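Local coordinates for putative branched chain amino acid ABC transporter, periplasmic amino acid-binding protein (Brucella ovis, PDB 4XFK) that probably serves as the periplasmic receptor of an ABC transport system, binding leucine, isoleucine, valine, threonine and alanine, at residues K72-A76 / D77-I81; N163-S167 / W168-V172; A33-L36 / Y37-K41. The protein carries 1 engineered substitution. One frame throughout, in Å; residues are numbered along the deposited sequence.

Contacts 1 and 3 belong to the lobe built on the five-stranded parallel sheet, and the helices they lie on both pack against strand 54-59; their nearest atoms are about 8 Å apart. Contact 3 is a buried turn within one helix, governed by regular backbone bonds and apolar packing. Contact 1 ends a helix, and is only partly buried: an alanine pair faces the sheet while an aspartate outside gathers water. Contact 2, about 30 Å between centres from contact 1, lies in the other lobe, where a strand passes into a helix. There two aromatic side chains flank a bound acetate, and ring contacts and hydrogen bonds carry much of the contact.

Contact 1: residues K72-A76 / D77-I81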
ATOM      1  N   LYS A  72       0.650 -18.601 -13.073  1.00 12.18           N
ATOM      2  CA  LYS A  72       0.364 -19.566 -14.127  1.00 13.63           C
ATOM      3  C   LYS A  72      -0.902 -20.361 -13.808  1.00 11.69           C
ATOM      4  O   LYS A  72      -1.750 -20.564 -14.672  1.00 12.82           O
ATOM      5  CB  LYS A  72       1.555 -20.504 -14.342  1.00 16.29           C
ATOM      6  CG  LYS A  72       2.791 -19.815 -14.903  1.00 20.95           C
ATOM      7  CD  LYS A  72       3.956 -20.783 -15.012  1.00 23.74           C
ATOM      8  CE  LYS A  72       5.293 -20.053 -15.109  1.00 27.06           C
ATOM      9  NZ  LYS A  72       5.357 -19.087 -16.240  1.00 29.84           N
ATOM     10  N   ALA A  73      -1.044 -20.778 -12.554  1.00 10.68           N
ATOM     11  CA  ALA A  73      -2.207 -21.556 -12.147  1.00 10.97           C
ATOM     12  C   ALA A  73      -3.482 -20.738 -12.261  1.00 11.05           C
ATOM     13  O   ALA A  73      -4.497 -21.218 -12.762  1.00 12.19           O
ATOM     14  CB  ALA A  73      -2.028 -22.084 -10.730  1.00 12.77           C
ATOM     15  N   ALA A  74      -3.421 -19.488 -11.811  1.00  9.60           N
ATOM     16  CA  ALA A  74      -4.585 -18.608 -11.849  1.00 10.04           C
ATOM     17  C   ALA A  74      -5.065 -18.383 -13.285  1.00 10.56           C
ATOM     18  O   ALA A  74      -6.262 -18.456 -13.577  1.00 11.34           O
ATOM     19  CB  ALA A  74      -4.255 -17.293 -11.180  1.00 10.54           C
ATOM     20  N   ILE A  75      -4.128 -18.103 -14.182  1.00 10.54           N
ATOM     21  CA  ILE A  75      -4.480 -17.880 -15.579  1.00 11.66           C
ATOM     22  C   ILE A  75      -5.077 -19.143 -16.206  1.00 13.63           C
ATOM     23  O   ILE A  75      -6.076 -19.078 -16.924  1.00 15.20           O
ATOM     24  CB  ILE A  75      -3.273 -17.365 -16.391  1.00 14.37           C
ATOM     25  CG1 ILE A  75      -2.893 -15.955 -15.925  1.00 15.12           C
ATOM     26  CG2 ILE A  75      -3.597 -17.348 -17.878  1.00 16.55           C
ATOM     27  CD1 ILE A  75      -1.576 -15.462 -16.479  1.00 15.94           C
ATOM     28  N   ALA A  76      -4.484 -20.295 -15.903  1.00 14.73           N
ATOM     29  CA  ALA A  76      -5.001 -21.572 -16.386  1.00 15.74           C
ATOM     30  C   ALA A  76      -6.422 -21.833 -15.881  1.00 15.04           C
ATOM     31  O   ALA A  76      -7.229 -22.464 -16.569  1.00 17.60           O
ATOM     32  CB  ALA A  76      -4.071 -22.715 -15.984  1.00 16.39           C
ATOM     33  N   ASP A  77      -6.718 -21.347 -14.679  1.00 13.91           N
ATOM     34  CA  ASP A  77      -8.045 -21.492 -14.093  1.00 14.04           C
ATOM     35  C   ASP A  77      -9.044 -20.464 -14.627  1.00 14.32           C
ATOM     36  O   ASP A  77     -10.194 -20.445 -14.202  1.00 16.02           O
ATOM     37  CB  ASP A  77      -7.978 -21.402 -12.561  1.00 13.55           C
ATOM     38  CG  ASP A  77      -7.338 -22.624 -11.930  1.00 16.49           C
ATOM     39  OD1 ASP A  77      -7.388 -23.708 -12.543  1.00 19.69           O
ATOM     40  OD2 ASP A  77      -6.799 -22.514 -10.810  1.00 16.53           O
ATOM     41  N   GLY A  78      -8.606 -19.603 -15.542  1.00 12.15           N
ATOM     42  CA  GLY A  78      -9.511 -18.663 -16.176  1.00 11.68           C
ATOM     43  C   GLY A  78      -9.518 -17.257 -15.596  1.00 10.69           C
ATOM     44  O   GLY A  78     -10.340 -16.437 -15.983  1.00 12.27           O
ATOM     45  N   ALA A  79      -8.605 -16.956 -14.677  1.00  9.48           N
ATOM     46  CA  ALA A  79      -8.553 -15.607 -14.116  1.00  8.89           C
ATOM     47  C   ALA A  79      -8.168 -14.605 -15.196  1.00  9.36           C
ATOM     48  O   ALA A  79      -7.180 -14.802 -15.910  1.00 12.27           O
ATOM     49  CB  ALA A  79      -7.569 -15.538 -12.955  1.00 10.23           C
ATOM     50  N   GLN A  80      -8.943 -13.532 -15.317  1.00  8.54           N
ATOM     51  CA  GLN A  80      -8.597 -12.440 -16.228  1.00  8.72           C
ATOM     52  C   GLN A  80      -7.903 -11.311 -15.478  1.00  8.04           C
ATOM     53  O   GLN A  80      -7.383 -10.374 -16.088  1.00  8.88           O
ATOM     54  CB  GLN A  80      -9.840 -11.874 -16.925  1.00  8.36           C
ATOM     55  CG  GLN A  80     -10.721 -12.893 -17.629  1.00 11.11           C
ATOM     56  CD  GLN A  80     -11.923 -13.271 -16.780  1.00 12.48           C
ATOM     57  OE1 GLN A  80     -11.920 -13.080 -15.560  1.00 13.50           O
ATOM     58  NE2 GLN A  80     -12.953 -13.810 -17.414  1.00 16.06           N
ATOM     59  N   ILE A  81      -7.930 -11.386 -14.150  1.00  7.81           N
ATOM     60  CA  ILE A  81      -7.382 -10.350 -13.281  1.00  7.49           C
ATOM     61  C   ILE A  81      -6.631 -11.008 -12.129  1.00  6.89           C
ATOM     62  O   ILE A  81      -7.117 -11.979 -11.528  1.00  8.08           O
ATOM     63  CB  ILE A  81      -8.493  -9.450 -12.699  1.00  9.21           C
ATOM     64  CG1 ILE A  81      -9.370  -8.900 -13.827  1.00 14.12           C
ATOM     65  CG2 ILE A  81      -7.896  -8.328 -11.843  1.00 10.05           C
ATOM     66  CD1 ILE A  81     -10.350  -7.870 -13.381  1.00 17.65           C
TER
HETATM   67  O   HOH W   1      -4.602 -24.239 -12.431  1.00 26.40           O
HETATM   68  O   HOH W   2      -7.550 -25.413 -14.853  1.00 39.76           O
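D77 folds back over A73 and A74: its N bonds to A73 O at 2.9 Å and only weakly to A74 O. Its CB lies 3.5 Å from A73 O, and CG comes closer still to the same oxygen. With CG anti to the carbonyl carbon (chi1 -72°), the carboxylate stays beside the helix end. One water lies 2.8 Å from D77 OD1 and within bonding distance of A73 O, though it has more acceptors around it than protons to give; a second donates to OD1 and reaches weakly to A76 O. OD2 takes its bond from the hydroxyl of Y58 on strand 54-59, so an exposed acid ties the helix end to the sheet.

The backbone itself closes as a Schellman motif. G78 N bonds to I75 O at 2.9 Å, and A79 N bonds to A74 O at 3.0 Å. Between these two bonds G78 takes a positive phi of 98°, natural for glycine because a CB there would jam against the preceding carbonyl. The reversal brings A79 CB to 4.1 Å from A74 CB, an apolar contact across the cap. Both methyls also touch A15 of strand 13-18, where alanine is small enough for the helix to lie close to the sheet.

Contact 2: residues N163-S167 / W168-V172; sequences NQNYS and WGVDV. With ACT (acetate ion), chain B.
The ring of Y166 and the indole of W168 border an acetate ion, probably from the crystallisation liquor, at the start of helix 167-184, a site consistent with the carboxylate pocket of amino-acid receptors in this family. Y166 OH donates to acetate O at 2.6 Å, while S88 OG and the backbone N of E118 supply further bonds to the ion. W221 NE1 also bonds to this hydroxyl. CG of Y166 sits between the backbone N and the carbonyl carbon (chi1 73°), which swings the ring across the helix start. There W168 CB lies over one face, 3.9 Å from the Y166 ring centroid, a CH-pi contact; the two aromatic planes meet obliquely, at 54°. V172 CG2 lies over one face of the indole and the acetate methyl over the opposite one, both offset toward the rim, and W168 NE1 donates to G219 O.

Strand 158-164 passes into the helix here, as the first step of a beta-alpha-beta unit. Y166 is the N-cap, and its carbonyl O receives V170 N in a nearly straight bond of 3.0 Å. Having no side chain, G169 lets Q164 O approach its CA to 3.2 Å in a CA-H...O contact. N163 crosses V172 at about a right angle, OD1 lying 3.2 Å from V172 CG1; that same oxygen accepts from G219 N, so this buried carbonyl oxygen is both packed and satisfied. On the helix's first turn, a water donates to S167 O and D171 OD1, while D171 OD2 accepts from L120 N.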
ATOM      1  N   ASN A 163      16.074   0.751   6.730  1.00  7.68           N
ATOM      2  CA  ASN A 163      15.175   0.037   5.828  1.00  7.96           C
ATOM      3  C   ASN A 163      15.647  -1.364   5.505  1.00  8.34           C
ATOM      4  O   ASN A 163      16.796  -1.725   5.764  1.00  8.21           O
ATOM      5  CB  ASN A 163      14.955   0.819   4.526  1.00  7.60           C
ATOM      6  CG  ASN A 163      14.308   2.167   4.762  1.00  8.79           C
ATOM      7  OD1 ASN A 163      13.100   2.256   4.958  1.00  9.88           O
ATOM      8  ND2 ASN A 163      15.111   3.221   4.761  1.00  9.82           N
ATOM      9  N   GLN A 164      14.724  -2.142   4.948  1.00  7.99           N
ATOM     10  CA  GLN A 164      14.957  -3.514   4.525  1.00  7.14           C
ATOM     11  C   GLN A 164      15.706  -3.557   3.197  1.00  7.47           C
ATOM     12  O   GLN A 164      15.411  -2.788   2.279  1.00  7.63           O
ATOM     13  CB  GLN A 164      13.612  -4.224   4.375  1.00  7.81           C
ATOM     14  CG  GLN A 164      12.809  -4.317   5.676  1.00  7.55           C
ATOM     15  CD  GLN A 164      11.329  -4.518   5.440  1.00  8.51           C
ATOM     16  OE1 GLN A 164      10.709  -5.436   5.999  1.00 11.37           O
ATOM     17  NE2 GLN A 164      10.746  -3.652   4.634  1.00  6.92           N
ATOM     18  N   ASN A 165      16.660  -4.476   3.086  1.00  8.77           N
ATOM     19  CA  ASN A 165      17.469  -4.553   1.879  1.00  9.43           C
ATOM     20  C   ASN A 165      16.788  -5.361   0.769  1.00  9.11           C
ATOM     21  O   ASN A 165      17.168  -6.503   0.479  1.00 10.36           O
ATOM     22  CB  ASN A 165      18.867  -5.097   2.188  1.00 10.60           C
ATOM     23  CG  ASN A 165      19.905  -4.608   1.198  1.00 11.33           C
ATOM     24  OD1 ASN A 165      19.580  -4.283   0.053  1.00 11.97           O
ATOM     25  ND2 ASN A 165      21.162  -4.545   1.634  1.00 13.31           N
ATOM     26  N   TYR A 166      15.763  -4.754   0.177  1.00  8.70           N
ATOM     27  CA  TYR A 166      15.157  -5.214  -1.074  1.00  8.54           C
ATOM     28  C   TYR A 166      14.608  -3.982  -1.780  1.00  8.34           C
ATOM     29  O   TYR A 166      14.758  -2.868  -1.269  1.00  8.47           O
ATOM     30  CB  TYR A 166      14.088  -6.303  -0.868  1.00  7.92           C
ATOM     31  CG  TYR A 166      12.747  -5.891  -0.286  1.00  7.78           C
ATOM     32  CD1 TYR A 166      12.629  -5.467   1.034  1.00  7.37           C
ATOM     33  CD2 TYR A 166      11.583  -5.996  -1.048  1.00  7.84           C
ATOM     34  CE1 TYR A 166      11.393  -5.137   1.575  1.00  6.99           C
ATOM     35  CE2 TYR A 166      10.347  -5.664  -0.522  1.00  7.49           C
ATOM     36  CZ  TYR A 166      10.254  -5.235   0.791  1.00  7.12           C
ATOM     37  OH  TYR A 166       9.029  -4.910   1.336  1.00  7.17           O
ATOM     38  N   SER A 167      13.984  -4.164  -2.943  1.00  8.61           N
ATOM     39  CA  SER A 167      13.604  -3.031  -3.793  1.00  8.75           C
ATOM     40  C   SER A 167      12.883  -1.930  -3.017  1.00  7.38           C
ATOM     41  O   SER A 167      13.229  -0.753  -3.133  1.00  8.57           O
ATOM     42  CB  SER A 167      12.765  -3.485  -4.993  1.00  9.87           C
ATOM     43  OG  SER A 167      11.572  -4.093  -4.557  1.00 10.42           O
ATOM     44  N   TRP A 168      11.902  -2.315  -2.205  1.00  7.38           N
ATOM     45  CA  TRP A 168      11.119  -1.340  -1.451  1.00  7.57           C
ATOM     46  C   TRP A 168      11.973  -0.489  -0.505  1.00  6.43           C
ATOM     47  O   TRP A 168      11.903   0.744  -0.525  1.00  6.69           O
ATOM     48  CB  TRP A 168      10.002  -2.051  -0.675  1.00  7.12           C
ATOM     49  CG  TRP A 168       9.448  -1.238   0.459  1.00  6.68           C
ATOM     50  CD1 TRP A 168       9.570  -1.512   1.795  1.00  6.95           C
ATOM     51  CD2 TRP A 168       8.692  -0.023   0.368  1.00  6.36           C
ATOM     52  NE1 TRP A 168       8.935  -0.551   2.537  1.00  6.50           N
ATOM     53  CE2 TRP A 168       8.391   0.378   1.689  1.00  5.77           C
ATOM     54  CE3 TRP A 168       8.259   0.776  -0.697  1.00  6.37           C
ATOM     55  CZ2 TRP A 168       7.667   1.538   1.976  1.00  6.47           C
ATOM     56  CZ3 TRP A 168       7.530   1.924  -0.409  1.00  6.93           C
ATOM     57  CH2 TRP A 168       7.246   2.296   0.916  1.00  7.18           C
ATOM     58  N   GLY A 169      12.775  -1.141   0.327  1.00  7.20           N
ATOM     59  CA  GLY A 169      13.562  -0.426   1.313  1.00  7.27           C
ATOM     60  C   GLY A 169      14.632   0.454   0.699  1.00  7.75           C
ATOM     61  O   GLY A 169      14.922   1.544   1.200  1.00  8.42           O
ATOM     62  N   VAL A 170      15.233  -0.024  -0.382  1.00  8.29           N
ATOM     63  CA  VAL A 170      16.197   0.763  -1.132  1.00  8.46           C
ATOM     64  C   VAL A 170      15.524   2.022  -1.680  1.00  8.39           C
ATOM     65  O   VAL A 170      16.090   3.110  -1.603  1.00  8.82           O
ATOM     66  CB  VAL A 170      16.808  -0.093  -2.253  1.00 10.08           C
ATOM     67  CG1 VAL A 170      17.601   0.763  -3.241  1.00 11.02           C
ATOM     68  CG2 VAL A 170      17.688  -1.176  -1.640  1.00 11.61           C
ATOM     69  N   ASP A 171      14.306   1.878  -2.202  1.00  7.54           N
ATOM     70  CA  ASP A 171      13.583   3.038  -2.711  1.00  8.54           C
ATOM     71  C   ASP A 171      13.263   4.043  -1.605  1.00  8.34           C
ATOM     72  O   ASP A 171      13.315   5.260  -1.829  1.00  9.18           O
ATOM     73  CB  ASP A 171      12.277   2.622  -3.394  1.00  8.38           C
ATOM     74  CG  ASP A 171      12.488   1.970  -4.746  1.00  9.61           C
ATOM     75  OD1 ASP A 171      13.567   2.124  -5.346  1.00 11.99           O
ATOM     76  OD2 ASP A 171      11.541   1.315  -5.223  1.00 10.73           O
ATOM     77  N   VAL A 172      12.917   3.553  -0.414  1.00  7.47           N
ATOM     78  CA  VAL A 172      12.668   4.462   0.699  1.00  8.05           C
ATOM     79  C   VAL A 172      13.942   5.230   1.050  1.00  7.66           C
ATOM     80  O   VAL A 172      13.921   6.458   1.173  1.00  8.26           O
ATOM     81  CB  VAL A 172      12.110   3.736   1.954  1.00  8.14           C
ATOM     82  CG1 VAL A 172      12.030   4.710   3.132  1.00  6.76           C
ATOM     83  CG2 VAL A 172      10.739   3.129   1.656  1.00  8.38           C
TER
HETATM   84  C   ACT B 500       6.390  -3.552  -0.296  1.00  8.13           C
HETATM   85  O   ACT B 500       7.202  -4.488  -0.480  1.00  7.53           O
HETATM   86  OXT ACT B 500       5.836  -3.083  -1.317  1.00  8.42           O
HETATM   87  CH3 ACT B 500       6.104  -3.038   1.080  1.00  8.58           C
HETATM   88  O   HOH W   3      14.776  -0.250  -5.462  1.00 17.38           O

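Contact 3: residues A33-L36 / Y37-K41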
ATOM      1  N   ALA A  33      -8.903  -9.618   3.711  1.00  6.07           N
ATOM      2  CA  ALA A  33     -10.056  -8.965   4.334  1.00  6.86           C
ATOM      3  C   ALA A  33     -10.571  -7.812   3.467  1.00  7.42           C
ATOM      4  O   ALA A  33     -11.775  -7.675   3.253  1.00  7.00           O
ATOM      5  CB  ALA A  33      -9.709  -8.479   5.741  1.00  7.99           C
ATOM      6  N   ALA A  34      -9.653  -6.989   2.954  1.00  6.67           N
ATOM      7  CA  ALA A  34     -10.036  -5.805   2.182  1.00  7.17           C
ATOM      8  C   ALA A  34     -10.617  -6.187   0.818  1.00  6.81           C
ATOM      9  O   ALA A  34     -11.605  -5.601   0.357  1.00  6.94           O
ATOM     10  CB  ALA A  34      -8.845  -4.880   2.011  1.00  7.63           C
ATOM     11  N   VAL A  35     -10.005  -7.177   0.174  1.00  6.28           N
ATOM     12  CA  VAL A  35     -10.487  -7.659  -1.113  1.00  6.75           C
ATOM     13  C   VAL A  35     -11.868  -8.312  -0.974  1.00  7.69           C
ATOM     14  O   VAL A  35     -12.780  -8.030  -1.760  1.00  7.57           O
ATOM     15  CB  VAL A  35      -9.455  -8.613  -1.753  1.00  7.40           C
ATOM     16  CG1 VAL A  35     -10.020  -9.294  -3.000  1.00  8.04           C
ATOM     17  CG2 VAL A  35      -8.185  -7.842  -2.101  1.00  7.84           C
ATOM     18  N   LEU A  36     -12.040  -9.160   0.033  1.00  7.16           N
ATOM     19  CA  LEU A  36     -13.349  -9.780   0.242  1.00  7.26           C
ATOM     20  C   LEU A  36     -14.379  -8.721   0.616  1.00  7.72           C
ATOM     21  O   LEU A  36     -15.532  -8.804   0.214  1.00  8.68           O
ATOM     22  CB  LEU A  36     -13.278 -10.870   1.311  1.00  9.05           C
ATOM     23  CG  LEU A  36     -12.476 -12.098   0.880  1.00 11.72           C
ATOM     24  CD1 LEU A  36     -12.520 -13.178   1.952  1.00 13.13           C
ATOM     25  CD2 LEU A  36     -12.974 -12.640  -0.444  1.00 15.83           C
ATOM     26  N   TYR A  37     -13.966  -7.714   1.381  1.00  7.41           N
ATOM     27  CA  TYR A  37     -14.891  -6.631   1.722  1.00  8.32           C
ATOM     28  C   TYR A  37     -15.403  -5.918   0.466  1.00  7.39           C
ATOM     29  O   TYR A  37     -16.613  -5.796   0.263  1.00  8.14           O
ATOM     30  CB  TYR A  37     -14.235  -5.627   2.682  1.00  8.38           C
ATOM     31  CG  TYR A  37     -15.067  -4.391   2.955  1.00  8.37           C
ATOM     32  CD1 TYR A  37     -15.968  -4.352   4.016  1.00  9.24           C
ATOM     33  CD2 TYR A  37     -14.926  -3.248   2.173  1.00  7.99           C
ATOM     34  CE1 TYR A  37     -16.720  -3.215   4.270  1.00  9.27           C
ATOM     35  CE2 TYR A  37     -15.671  -2.110   2.422  1.00  8.97           C
ATOM     36  CZ  TYR A  37     -16.570  -2.096   3.468  1.00  9.76           C
ATOM     37  OH  TYR A  37     -17.303  -0.954   3.708  1.00 11.87           O
ATOM     38  N   GLN A  38     -14.494  -5.437  -0.377  1.00  7.12           N
ATOM     39  CA  GLN A  38     -14.932  -4.590  -1.480  1.00  7.37           C
ATOM     40  C   GLN A  38     -15.487  -5.368  -2.670  1.00  7.33           C
ATOM     41  O   GLN A  38     -16.484  -4.956  -3.276  1.00  8.10           O
ATOM     42  CB  GLN A  38     -13.850  -3.597  -1.905  1.00  8.18           C
ATOM     43  CG  GLN A  38     -14.393  -2.524  -2.837  1.00  9.81           C
ATOM     44  CD  GLN A  38     -15.544  -1.731  -2.223  1.00 10.96           C
ATOM     45  OE1 GLN A  38     -15.531  -1.407  -1.039  1.00 12.10           O
ATOM     46  NE2 GLN A  38     -16.530  -1.393  -3.042  1.00 11.59           N
ATOM     47  N   LEU A  39     -14.868  -6.493  -3.018  1.00  7.11           N
ATOM     48  CA  LEU A  39     -15.492  -7.355  -4.017  1.00  7.65           C
ATOM     49  C   LEU A  39     -16.823  -7.888  -3.485  1.00  7.81           C
ATOM     50  O   LEU A  39     -17.754  -8.129  -4.254  1.00  8.24           O
ATOM     51  CB  LEU A  39     -14.580  -8.504  -4.434  1.00  8.14           C
ATOM     52  CG  LEU A  39     -13.291  -8.119  -5.159  1.00  7.91           C
ATOM     53  CD1 LEU A  39     -12.584  -9.363  -5.640  1.00 10.07           C
ATOM     54  CD2 LEU A  39     -13.564  -7.190  -6.328  1.00  9.37           C
ATOM     55  N   GLY A  40     -16.928  -8.039  -2.166  1.00  7.68           N
ATOM     56  CA  GLY A  40     -18.196  -8.396  -1.560  1.00  8.10           C
ATOM     57  C   GLY A  40     -19.257  -7.344  -1.823  1.00  8.75           C
ATOM     58  O   GLY A  40     -20.404  -7.690  -2.112  1.00  9.14           O
ATOM     59  N   LYS A  41     -18.896  -6.063  -1.741  1.00  8.86           N
ATOM     60  CA  LYS A  41     -19.859  -5.003  -2.061  1.00  8.68           C
ATOM     61  C   LYS A  41     -20.292  -5.079  -3.523  1.00  8.70           C
ATOM     62  O   LYS A  41     -21.466  -4.905  -3.846  1.00  9.53           O
ATOM     63  CB  LYS A  41     -19.290  -3.609  -1.778  1.00  9.38           C
ATOM     64  CG  LYS A  41     -18.881  -3.356  -0.335  1.00 11.21           C
ATOM     65  CD  LYS A  41     -20.052  -3.430   0.630  1.00 13.58           C
ATOM     66  CE  LYS A  41     -19.583  -3.067   2.054  1.00 15.57           C
ATOM     67  NZ  LYS A  41     -20.658  -3.201   3.086  1.00 19.08           N
TER
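V35 and L39 lie side by side and point the same way, one helical turn apart, with V35 CG1 3.7 Å from L39 CD1 in an apolar contact. The methyl that touches is the branch of V35 anti to its own nitrogen (chi1 172°), which leans along the helix toward the leucine. L39 CB and CG also rest against the valine carbonyl, L39 CB at 3.3 Å from V35 O. L39, buried, and L36, partly exposed, both meet I55 of strand 54-59, a place well suited to branched aliphatic side chains.

Y37 and Q38 start close to the preceding turn and then lead away from it. Y37 CB lies 3.3 Å from A33 O, and A34 O approaches the edge of the phenol ring, near its plane. The hydroxyl then bonds to D283, which also forms a salt bridge with K41; one acid therefore joins two side chains of this helix to helix 274-288. Q38, bent beyond CG, packs on V300 and L303, and its OE1 makes a weak hydrogen bond to Q304 NE2. A34 touches A299 and Y284, its small methyl allowing the neighbouring helices to come close.

Four successive backbone bonds hold the turn, from Y37 N to A33 O through to G40 N to L36 O. The last is the most bent, 2.9 Å between G40 N and L36 O with 132° at the hydrogen. Such a helix, apolar toward a parallel sheet and connecting strands 13-18 and 54-59, is the helix of the first beta-alpha-beta crossover of the Rossmann-like lobe found in periplasmic binding proteins of this family.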